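Long-range contacts in rhamnogalacturonan endolyase YesW (Bacillus subtilis, PDB 2ZUX), which cleaves the rhamnogalacturonan backbone of plant cell-wall pectin by endo-acting elimination, releasing oligosaccharides, and needs calcium or manganese for activity: residues T452-W457 with A499-Q504; N470-W475 with V515-E520; N38-G43 with T68-V73. All blocks are in the same frame, centred on the assembly; numbering follows the deposited sequence.

Interaction 1 (T452-W457 with A499-Q504); sequences TNFGIW and ATPTLQ
Q504 reaches across to F454, G455 and I456, and its side chain, followed outward, makes the largest single share of this contact. CB lies 4.1 Å from CE2 of F454. CG, anti to the backbone N (chi1 176°), passes CD1 of I456, and the chain stays extended to CD, which rests against CB and CG1 of I456 at 3.6 Å. At the tip the amide divides its labour. Its NE2 donates to O of G455 over 2.8 Å, with the acceptor in the amide plane and the N-H pointing almost straight at it (167°). The same NE2 also bonds the carboxylate of E513, so two acceptors fix the rotation of the amide. OE1 lies instead against carbon, 3.3 Å from CD2 of F454 and 3.4 Å from CB of I456, and is a buried oxygen with no polar partner in the model. The amide plane stands nearly upright to the phenyl ring (84°) and meets its edge. P501 comes at F454 tip to tip and lays CD over one ring face in a CH-pi contact, 4.2 Å from the centroid. Beyond the ring, the amide of N453 bonds D468, and its ND2 also lies 3.1 Å from O of A499. This is the meeting of two blades of the beta-propeller: strand 454-456 is an outermost strand of its four-stranded sheet, paired with strand 465-468, while strand 503-505 runs antiparallel to 514-519 in the neighbouring sheet, and L467 and V515 pack into the same interface.

Interaction 2 (N470-W475 with V515-E520); sequences NRIDKW and VVWRTE
The indole of W517 is sandwiched between N470 and V515. On one face CA of N470 sits 3.4 Å above the ring plane, displaced toward the rim, and is 3.7 Å from CZ2. The opposite face is filled from its own strand, where CG1 of V515 lies over the ring centre. I472 approaches the edge instead: with CG1 anti to the carbonyl carbon (chi1 -61°), that branch lies 4.3 Å from CH2 of W517. The same isoleucine meets V515 tip to tip, CD1 to CG2 at 4.1 Å. Around this first shell, the indole NE1 donates to the backbone O of S469, the residue just before N470, which ties the ring to the turn that covers it. N470 is anchored by ND2 to O of A488, while Y528 meets the indole edge-to-face and L467 touches both W517 and V515. Strands 471-475 and 515-519 are not hydrogen-bonded neighbours: their axes come no nearer than 10.8 Å, and side chains and the backbone of N470 bridge the two propeller sheets. The chemistry is largely carbon packing: N470 offers its CA and CB to the indole and turns its amide elsewhere, and a backbone carbonyl satisfies NE1.

Interaction 3 (N38-G43 with T68-V73); sequences NVYRDG and TVRAVV
The guanidinium of R70 lies flat on one face of the Y40 ring, planes 13° apart and centres 3.7 Å from each other, in a stacked cation-pi pair. CZ of R70 is displaced toward the rim of the phenol, whereas CZ of Y40 falls over the centre of the guanidinium. The side chains cross at about a right angle, and the aliphatic CD of R70 also touches the ring, 3.6 Å from CE2 of Y40. Nearer the backbone, OG1 of T68 approaches CB of Y40 at 3.4 Å; the same hydroxyl binds a water that accepts from N of G43. Strands 36-41 and 66-73 form a regular antiparallel ladder in the N-terminal beta-sheet domain: N38 and R70 form one hydrogen-bonded pair, Y40 and T68 the next, with V39 and V69 paired on the other face. E77 on strand 76-87 gathers the polar ends, salt-bridged to NH1 of R70 and hydrogen-bonded to OH of Y40 and ND2 of N38. An alanine at Y40 would probably leave the guanidinium without its aromatic platform and E77 without the phenol hydroxyl. The positive charge thus meets an anion at its end and a pi face against its flat side, likely stabilising the protonated arginine.

In the fold
Interactions 1 and 2 are adjoining parts of one interface, their centres 7 Å apart, and their segments alternate along the chain: 452-457, 470-475, 499-504, 515-520. Strands 454-456 and 471-476 belong to one four-stranded propeller sheet, strands 503-505 and 514-519 to the next. The two contacts join directly, N of V516 probably donating to O of L503 over 2.7 Å, and CD1 of I456 packing on CG2 of V515 at 3.4 Å. Interaction 3 comes earlier in the chain and lies about 31 to 33 Å away, centre to centre, in the N-terminal beta-sheet domain. The first two thus join blades of the propeller, whereas the third pairs two neighbouring strands of a separate domain.

Interaction 1 (T452-W457 with A499-Q504)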
loop_
_atom_site.group_PDB
_atom_site.type_symbol
_atom_site.label_atom_id
_atom_site.label_comp_id
_atom_site.label_asym_id
_atom_site.label_seq_id
_atom_site.Cartn_x
_atom_site.Cartn_y
_atom_site.Cartn_z
ATOM N N THR A 452 9.027 -10.182 -10.842
ATOM C CA THR A 452 9.036 -10.503 -9.423
ATOM C C THR A 452 8.858 -9.192 -8.663
ATOM O O THR A 452 9.772 -8.699 -7.991
ATOM C CB THR A 452 10.331 -11.243 -9.022
ATOM O OG1 THR A 452 10.567 -12.290 -9.970
ATOM C CG2 THR A 452 10.209 -11.866 -7.635
ATOM N N ASN A 453 7.662 -8.626 -8.802
ATOM C CA ASN A 453 7.384 -7.284 -8.310
ATOM C C ASN A 453 6.046 -7.266 -7.568
ATOM O O ASN A 453 6.025 -7.462 -6.360
ATOM C CB ASN A 453 7.437 -6.262 -9.460
ATOM C CG ASN A 453 7.371 -4.839 -8.969
ATOM O OD1 ASN A 453 7.421 -4.587 -7.766
ATOM N ND2 ASN A 453 7.289 -3.895 -9.897
ATOM N N PHE A 454 4.940 -7.063 -8.283
ATOM C CA PHE A 454 3.611 -7.056 -7.674
ATOM C C PHE A 454 2.797 -8.245 -8.178
ATOM O O PHE A 454 3.014 -8.755 -9.283
ATOM C CB PHE A 454 2.846 -5.772 -8.050
ATOM C CG PHE A 454 3.084 -4.579 -7.133
ATOM C CD1 PHE A 454 4.338 -4.294 -6.582
ATOM C CD2 PHE A 454 2.040 -3.697 -6.893
ATOM C CE1 PHE A 454 4.523 -3.163 -5.773
ATOM C CE2 PHE A 454 2.211 -2.580 -6.087
ATOM C CZ PHE A 454 3.455 -2.313 -5.527
ATOM N N GLY A 455 1.843 -8.666 -7.355
ATOM C CA GLY A 455 0.742 -9.514 -7.786
ATOM C C GLY A 455 -0.506 -8.657 -7.760
ATOM O O GLY A 455 -0.637 -7.781 -6.899
ATOM N N ILE A 456 -1.391 -8.890 -8.733
ATOM C CA ILE A 456 -2.631 -8.130 -8.861
ATOM C C ILE A 456 -3.795 -9.031 -9.278
ATOM O O ILE A 456 -3.638 -9.891 -10.163
ATOM C CB ILE A 456 -2.473 -6.972 -9.881
ATOM C CG1 ILE A 456 -3.729 -6.108 -9.897
ATOM C CG2 ILE A 456 -2.115 -7.507 -11.281
ATOM C CD1 ILE A 456 -3.614 -4.873 -10.753
ATOM N N TRP A 457 -4.960 -8.843 -8.654
ATOM C CA TRP A 457 -6.180 -9.507 -9.125
ATOM C C TRP A 457 -6.791 -8.649 -10.220
ATOM O O TRP A 457 -7.342 -7.582 -9.936
ATOM C CB TRP A 457 -7.176 -9.749 -7.982
ATOM C CG TRP A 457 -6.668 -10.788 -7.018
ATOM C CD1 TRP A 457 -6.486 -12.122 -7.282
ATOM C CD2 TRP A 457 -6.250 -10.584 -5.662
ATOM N NE1 TRP A 457 -5.972 -12.759 -6.170
ATOM C CE2 TRP A 457 -5.815 -11.837 -5.166
ATOM C CE3 TRP A 457 -6.190 -9.461 -4.814
ATOM C CZ2 TRP A 457 -5.337 -12.002 -3.861
ATOM C CZ3 TRP A 457 -5.713 -9.631 -3.513
ATOM C CH2 TRP A 457 -5.286 -10.893 -3.057
ATOM N N ALA A 499 10.220 -0.051 -10.672
ATOM C CA ALA A 499 9.132 -0.066 -11.664
ATOM C C ALA A 499 7.754 -0.302 -11.030
ATOM O O ALA A 499 7.013 -1.210 -11.421
ATOM C CB ALA A 499 9.430 -1.095 -12.769
ATOM N N THR A 500 7.423 0.546 -10.059
ATOM C CA THR A 500 6.187 0.418 -9.305
ATOM C C THR A 500 5.098 1.354 -9.826
ATOM O O THR A 500 5.395 2.457 -10.294
ATOM C CB THR A 500 6.426 0.714 -7.808
ATOM O OG1 THR A 500 7.039 2.005 -7.661
ATOM C CG2 THR A 500 7.321 -0.355 -7.186
ATOM N N PRO A 501 3.827 0.939 -9.710
ATOM C CA PRO A 501 2.759 1.850 -10.077
ATOM C C PRO A 501 2.628 2.931 -9.008
ATOM O O PRO A 501 3.030 2.717 -7.857
ATOM C CB PRO A 501 1.525 0.947 -10.070
ATOM C CG PRO A 501 1.831 -0.076 -9.025
ATOM C CD PRO A 501 3.310 -0.345 -9.195
ATOM N N THR A 502 2.060 4.071 -9.366
ATOM C CA THR A 502 1.739 5.073 -8.363
ATOM C C THR A 502 0.894 4.453 -7.243
ATOM O O THR A 502 1.146 4.726 -6.069
ATOM C CB THR A 502 1.124 6.335 -9.027
ATOM O OG1 THR A 502 2.202 7.144 -9.522
ATOM C CG2 THR A 502 0.319 7.174 -8.065
ATOM N N LEU A 503 -0.054 3.583 -7.589
ATOM C CA LEU A 503 -0.799 2.836 -6.577
ATOM C C LEU A 503 -1.496 1.663 -7.222
ATOM O O LEU A 503 -1.976 1.779 -8.349
ATOM C CB LEU A 503 -1.841 3.722 -5.875
ATOM C CG LEU A 503 -2.603 3.114 -4.686
ATOM C CD1 LEU A 503 -1.674 2.749 -3.531
ATOM C CD2 LEU A 503 -3.713 4.048 -4.233
ATOM N N GLN A 504 -1.533 0.534 -6.521
ATOM C CA GLN A 504 -2.417 -0.575 -6.875
ATOM C C GLN A 504 -3.351 -0.813 -5.698
ATOM O O GLN A 504 -2.888 -1.014 -4.576
ATOM C CB GLN A 504 -1.625 -1.843 -7.161
ATOM C CG GLN A 504 -2.491 -3.063 -7.448
ATOM C CD GLN A 504 -1.655 -4.317 -7.554
ATOM O OE1 GLN A 504 -0.789 -4.428 -8.438
ATOM N NE2 GLN A 504 -1.879 -5.258 -6.635
#

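Interaction 2 (N470-W475 with V515-E520)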
loop_
_atom_site.group_PDB
_atom_site.type_symbol
_atom_site.label_atom_id
_atom_site.label_comp_id
_atom_site.label_asym_id
_atom_site.label_seq_id
_atom_site.Cartn_x
_atom_site.Cartn_y
_atom_site.Cartn_z
ATOM N N ASN A 470 4.605 -0.874 -16.648
ATOM C CA ASN A 470 3.253 -0.535 -17.095
ATOM C C ASN A 470 2.521 -1.748 -17.667
ATOM O O ASN A 470 1.715 -1.621 -18.592
ATOM C CB ASN A 470 3.284 0.620 -18.107
ATOM C CG ASN A 470 3.899 0.225 -19.442
ATOM O OD1 ASN A 470 4.726 -0.685 -19.520
ATOM N ND2 ASN A 470 3.496 0.925 -20.507
ATOM N N ARG A 471 2.793 -2.921 -17.097
ATOM C CA ARG A 471 2.264 -4.174 -17.631
ATOM C C ARG A 471 1.540 -5.010 -16.581
ATOM O O ARG A 471 1.960 -5.062 -15.411
ATOM C CB ARG A 471 3.396 -5.012 -18.228
ATOM C CG ARG A 471 4.038 -4.399 -19.467
ATOM C CD ARG A 471 5.229 -5.211 -19.977
ATOM N NE ARG A 471 6.256 -5.438 -18.959
ATOM C CZ ARG A 471 7.309 -4.658 -18.734
ATOM N NH1 ARG A 471 7.511 -3.554 -19.445
ATOM N NH2 ARG A 471 8.167 -4.986 -17.778
ATOM N N ILE A 472 0.467 -5.671 -17.008
ATOM C CA ILE A 472 -0.141 -6.756 -16.244
ATOM C C ILE A 472 0.024 -8.027 -17.074
ATOM O O ILE A 472 -0.344 -8.053 -18.257
ATOM C CB ILE A 472 -1.633 -6.492 -15.940
ATOM C CG1 ILE A 472 -1.780 -5.218 -15.091
ATOM C CG2 ILE A 472 -2.259 -7.706 -15.233
ATOM C CD1 ILE A 472 -3.209 -4.812 -14.814
ATOM N N ASP A 473 0.610 -9.055 -16.464
ATOM C CA ASP A 473 0.852 -10.339 -17.113
ATOM C C ASP A 473 0.087 -11.454 -16.411
ATOM O O ASP A 473 -0.309 -11.320 -15.251
ATOM C CB ASP A 473 2.351 -10.681 -17.084
ATOM C CG ASP A 473 3.229 -9.605 -17.714
ATOM O OD1 ASP A 473 2.868 -9.057 -18.779
ATOM O OD2 ASP A 473 4.302 -9.320 -17.149
ATOM N N LYS A 474 -0.098 -12.564 -17.112
ATOM C CA LYS A 474 -0.663 -13.758 -16.508
ATOM C C LYS A 474 0.259 -14.942 -16.746
ATOM O O LYS A 474 0.813 -15.113 -17.837
ATOM C CB LYS A 474 -2.066 -14.058 -17.036
ATOM C CG LYS A 474 -2.827 -15.060 -16.153
ATOM C CD LYS A 474 -4.204 -15.354 -16.672
ATOM C CE LYS A 474 -4.859 -16.424 -15.835
ATOM N NZ LYS A 474 -5.254 -15.926 -14.493
ATOM N N TRP A 475 0.431 -15.743 -15.704
ATOM C CA TRP A 475 1.255 -16.940 -15.763
ATOM C C TRP A 475 0.488 -18.102 -16.375
ATOM O O TRP A 475 -0.566 -18.500 -15.879
ATOM C CB TRP A 475 1.709 -17.294 -14.353
ATOM C CG TRP A 475 2.569 -18.521 -14.195
ATOM C CD1 TRP A 475 2.223 -19.665 -13.533
ATOM C CD2 TRP A 475 3.920 -18.714 -14.654
ATOM N NE1 TRP A 475 3.271 -20.555 -13.544
ATOM C CE2 TRP A 475 4.322 -20.002 -14.230
ATOM C CE3 TRP A 475 4.828 -17.931 -15.384
ATOM C CZ2 TRP A 475 5.587 -20.524 -14.507
ATOM C CZ3 TRP A 475 6.095 -18.460 -15.660
ATOM C CH2 TRP A 475 6.459 -19.743 -15.215
ATOM N N VAL A 515 -5.344 -0.005 -10.995
ATOM C CA VAL A 515 -3.968 0.473 -11.047
ATOM C C VAL A 515 -3.979 1.953 -11.360
ATOM O O VAL A 515 -4.685 2.403 -12.266
ATOM C CB VAL A 515 -3.131 -0.236 -12.117
ATOM C CG1 VAL A 515 -1.661 0.125 -11.952
ATOM C CG2 VAL A 515 -3.311 -1.732 -12.039
ATOM N N VAL A 516 -3.192 2.708 -10.600
ATOM C CA VAL A 516 -2.979 4.116 -10.865
ATOM C C VAL A 516 -1.550 4.262 -11.376
ATOM O O VAL A 516 -0.599 3.993 -10.634
ATOM C CB VAL A 516 -3.169 4.971 -9.598
ATOM C CG1 VAL A 516 -3.017 6.462 -9.929
ATOM C CG2 VAL A 516 -4.526 4.681 -8.954
ATOM N N TRP A 517 -1.399 4.649 -12.648
ATOM C CA TRP A 517 -0.088 4.976 -13.221
ATOM C C TRP A 517 -0.091 6.435 -13.642
ATOM O O TRP A 517 -1.095 6.943 -14.136
ATOM C CB TRP A 517 0.205 4.158 -14.482
ATOM C CG TRP A 517 0.677 2.742 -14.315
ATOM C CD1 TRP A 517 1.870 2.316 -13.804
ATOM C CD2 TRP A 517 -0.013 1.568 -14.754
ATOM N NE1 TRP A 517 1.951 0.938 -13.868
ATOM C CE2 TRP A 517 0.808 0.459 -14.451
ATOM C CE3 TRP A 517 -1.256 1.347 -15.360
ATOM C CZ2 TRP A 517 0.424 -0.857 -14.745
ATOM C CZ3 TRP A 517 -1.637 0.048 -15.650
ATOM C CH2 TRP A 517 -0.802 -1.038 -15.337
ATOM N N ARG A 518 1.038 7.107 -13.480
ATOM C CA ARG A 518 1.202 8.439 -14.052
ATOM C C ARG A 518 1.368 8.346 -15.566
ATOM O O ARG A 518 1.779 7.308 -16.096
ATOM C CB ARG A 518 2.432 9.123 -13.460
ATOM C CG ARG A 518 3.733 8.402 -13.743
ATOM C CD ARG A 518 4.928 9.257 -13.394
ATOM N NE ARG A 518 6.166 8.503 -13.528
ATOM C CZ ARG A 518 6.996 8.600 -14.558
ATOM N NH1 ARG A 518 6.715 9.429 -15.560
ATOM N NH2 ARG A 518 8.106 7.871 -14.588
ATOM N N THR A 519 1.050 9.432 -16.267
ATOM C CA THR A 519 1.479 9.579 -17.653
ATOM C C THR A 519 2.980 9.856 -17.662
ATOM O O THR A 519 3.556 10.236 -16.639
ATOM C CB THR A 519 0.750 10.734 -18.350
ATOM O OG1 THR A 519 0.994 11.949 -17.633
ATOM C CG2 THR A 519 -0.746 10.476 -18.410
ATOM N N GLU A 520 3.613 9.680 -18.816
ATOM C CA GLU A 520 5.062 9.869 -18.928
ATOM C C GLU A 520 5.511 11.260 -18.469
ATOM O O GLU A 520 6.548 11.400 -17.811
ATOM C CB GLU A 520 5.534 9.570 -20.359
ATOM C CG GLU A 520 5.335 8.105 -20.754
ATOM C CD GLU A 520 5.507 7.835 -22.242
ATOM O OE1 GLU A 520 6.163 8.646 -22.933
ATOM O OE2 GLU A 520 4.991 6.796 -22.714
#

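Interaction 3 (N38-G43 with T68-V73)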
loop_
_atom_site.group_PDB
_atom_site.type_symbol
_atom_site.label_atom_id
_atom_site.label_comp_id
_atom_site.label_asym_id
_atom_site.label_seq_id
_atom_site.Cartn_x
_atom_site.Cartn_y
_atom_site.Cartn_z
ATOM N N ASN A 38 -30.007 -4.829 -8.135
ATOM C CA ASN A 38 -30.612 -4.437 -9.401
ATOM C C ASN A 38 -29.802 -3.326 -10.058
ATOM O O ASN A 38 -29.339 -2.404 -9.381
ATOM C CB ASN A 38 -32.066 -4.001 -9.206
ATOM C CG ASN A 38 -32.994 -5.171 -8.913
ATOM O OD1 ASN A 38 -32.779 -6.282 -9.398
ATOM N ND2 ASN A 38 -34.034 -4.924 -8.116
ATOM N N VAL A 39 -29.632 -3.436 -11.373
ATOM C CA VAL A 39 -28.856 -2.469 -12.148
ATOM C C VAL A 39 -29.796 -1.594 -12.983
ATOM O O VAL A 39 -30.658 -2.109 -13.706
ATOM C CB VAL A 39 -27.824 -3.175 -13.063
ATOM C CG1 VAL A 39 -26.916 -2.157 -13.746
ATOM C CG2 VAL A 39 -26.987 -4.169 -12.262
ATOM N N TYR A 40 -29.619 -0.280 -12.878
ATOM C CA TYR A 40 -30.460 0.683 -13.590
ATOM C C TYR A 40 -29.649 1.563 -14.524
ATOM O O TYR A 40 -28.632 2.139 -14.127
ATOM C CB TYR A 40 -31.210 1.569 -12.599
ATOM C CG TYR A 40 -32.266 0.847 -11.801
ATOM C CD1 TYR A 40 -33.616 0.973 -12.127
ATOM C CD2 TYR A 40 -31.921 0.044 -10.714
ATOM C CE1 TYR A 40 -34.596 0.309 -11.393
ATOM C CE2 TYR A 40 -32.889 -0.623 -9.981
ATOM C CZ TYR A 40 -34.223 -0.486 -10.325
ATOM O OH TYR A 40 -35.186 -1.144 -9.593
ATOM N N ARG A 41 -30.106 1.661 -15.770
ATOM C CA ARG A 41 -29.562 2.636 -16.709
ATOM C C ARG A 41 -30.560 3.779 -16.871
ATOM O O ARG A 41 -31.646 3.588 -17.434
ATOM C CB ARG A 41 -29.249 1.995 -18.061
ATOM C CG ARG A 41 -28.506 2.937 -19.014
ATOM C CD ARG A 41 -28.349 2.360 -20.405
ATOM N NE ARG A 41 -29.628 2.257 -21.102
ATOM C CZ ARG A 41 -30.149 1.129 -21.576
ATOM N NH1 ARG A 41 -29.504 -0.023 -21.452
ATOM N NH2 ARG A 41 -31.324 1.155 -22.192
ATOM N N ASP A 42 -30.185 4.951 -16.356
ATOM C CA ASP A 42 -31.014 6.160 -16.399
ATOM C C ASP A 42 -32.432 5.927 -15.866
ATOM O O ASP A 42 -33.421 6.364 -16.467
ATOM C CB ASP A 42 -31.018 6.766 -17.811
ATOM C CG ASP A 42 -29.666 7.342 -18.198
ATOM O OD1 ASP A 42 -29.275 8.381 -17.626
ATOM O OD2 ASP A 42 -28.996 6.759 -19.073
ATOM N N GLY A 43 -32.512 5.231 -14.733
ATOM C CA GLY A 43 -33.776 5.008 -14.032
ATOM C C GLY A 43 -34.534 3.758 -14.440
ATOM O O GLY A 43 -35.558 3.429 -13.836
ATOM N N THR A 68 -27.107 3.504 -11.909
ATOM C CA THR A 68 -27.233 3.360 -10.470
ATOM C C THR A 68 -27.436 1.880 -10.187
ATOM O O THR A 68 -27.812 1.111 -11.075
ATOM C CB THR A 68 -28.421 4.159 -9.887
ATOM O OG1 THR A 68 -29.625 3.809 -10.583
ATOM C CG2 THR A 68 -28.180 5.667 -9.993
ATOM N N VAL A 69 -27.155 1.494 -8.950
ATOM C CA VAL A 69 -27.440 0.155 -8.470
ATOM C C VAL A 69 -28.277 0.266 -7.200
ATOM O O VAL A 69 -28.118 1.211 -6.426
ATOM C CB VAL A 69 -26.132 -0.653 -8.247
ATOM C CG1 VAL A 69 -26.356 -1.850 -7.326
ATOM C CG2 VAL A 69 -25.561 -1.101 -9.589
ATOM N N ARG A 70 -29.192 -0.682 -7.011
ATOM C CA ARG A 70 -29.980 -0.759 -5.789
ATOM C C ARG A 70 -29.788 -2.136 -5.178
ATOM O O ARG A 70 -29.982 -3.149 -5.858
ATOM C CB ARG A 70 -31.467 -0.510 -6.074
ATOM C CG ARG A 70 -31.763 0.845 -6.704
ATOM C CD ARG A 70 -33.260 1.095 -6.834
ATOM N NE ARG A 70 -33.535 2.101 -7.858
ATOM C CZ ARG A 70 -34.717 2.298 -8.439
ATOM N NH1 ARG A 70 -35.768 1.555 -8.107
ATOM N NH2 ARG A 70 -34.847 3.245 -9.360
ATOM N N ALA A 71 -29.388 -2.169 -3.909
ATOM C CA ALA A 71 -29.305 -3.421 -3.167
ATOM C C ALA A 71 -30.708 -3.943 -2.881
ATOM O O ALA A 71 -31.657 -3.165 -2.733
ATOM C CB ALA A 71 -28.535 -3.228 -1.865
ATOM N N VAL A 72 -30.834 -5.265 -2.827
ATOM C CA VAL A 72 -32.080 -5.912 -2.427
ATOM C C VAL A 72 -31.789 -6.685 -1.153
ATOM O O VAL A 72 -31.024 -7.651 -1.160
ATOM C CB VAL A 72 -32.631 -6.850 -3.522
ATOM C CG1 VAL A 72 -33.937 -7.506 -3.066
ATOM C CG2 VAL A 72 -32.845 -6.089 -4.823
ATOM N N VAL A 73 -32.390 -6.225 -0.058
ATOM C CA VAL A 73 -32.123 -6.756 1.274
ATOM C C VAL A 73 -33.433 -7.268 1.864
ATOM O O VAL A 73 -34.424 -6.535 1.908
ATOM C CB VAL A 73 -31.514 -5.668 2.198
ATOM C CG1 VAL A 73 -31.238 -6.225 3.595
ATOM C CG2 VAL A 73 -30.239 -5.090 1.590
HETATM O O HOH W 1 -30.123 4.805 -13.220
#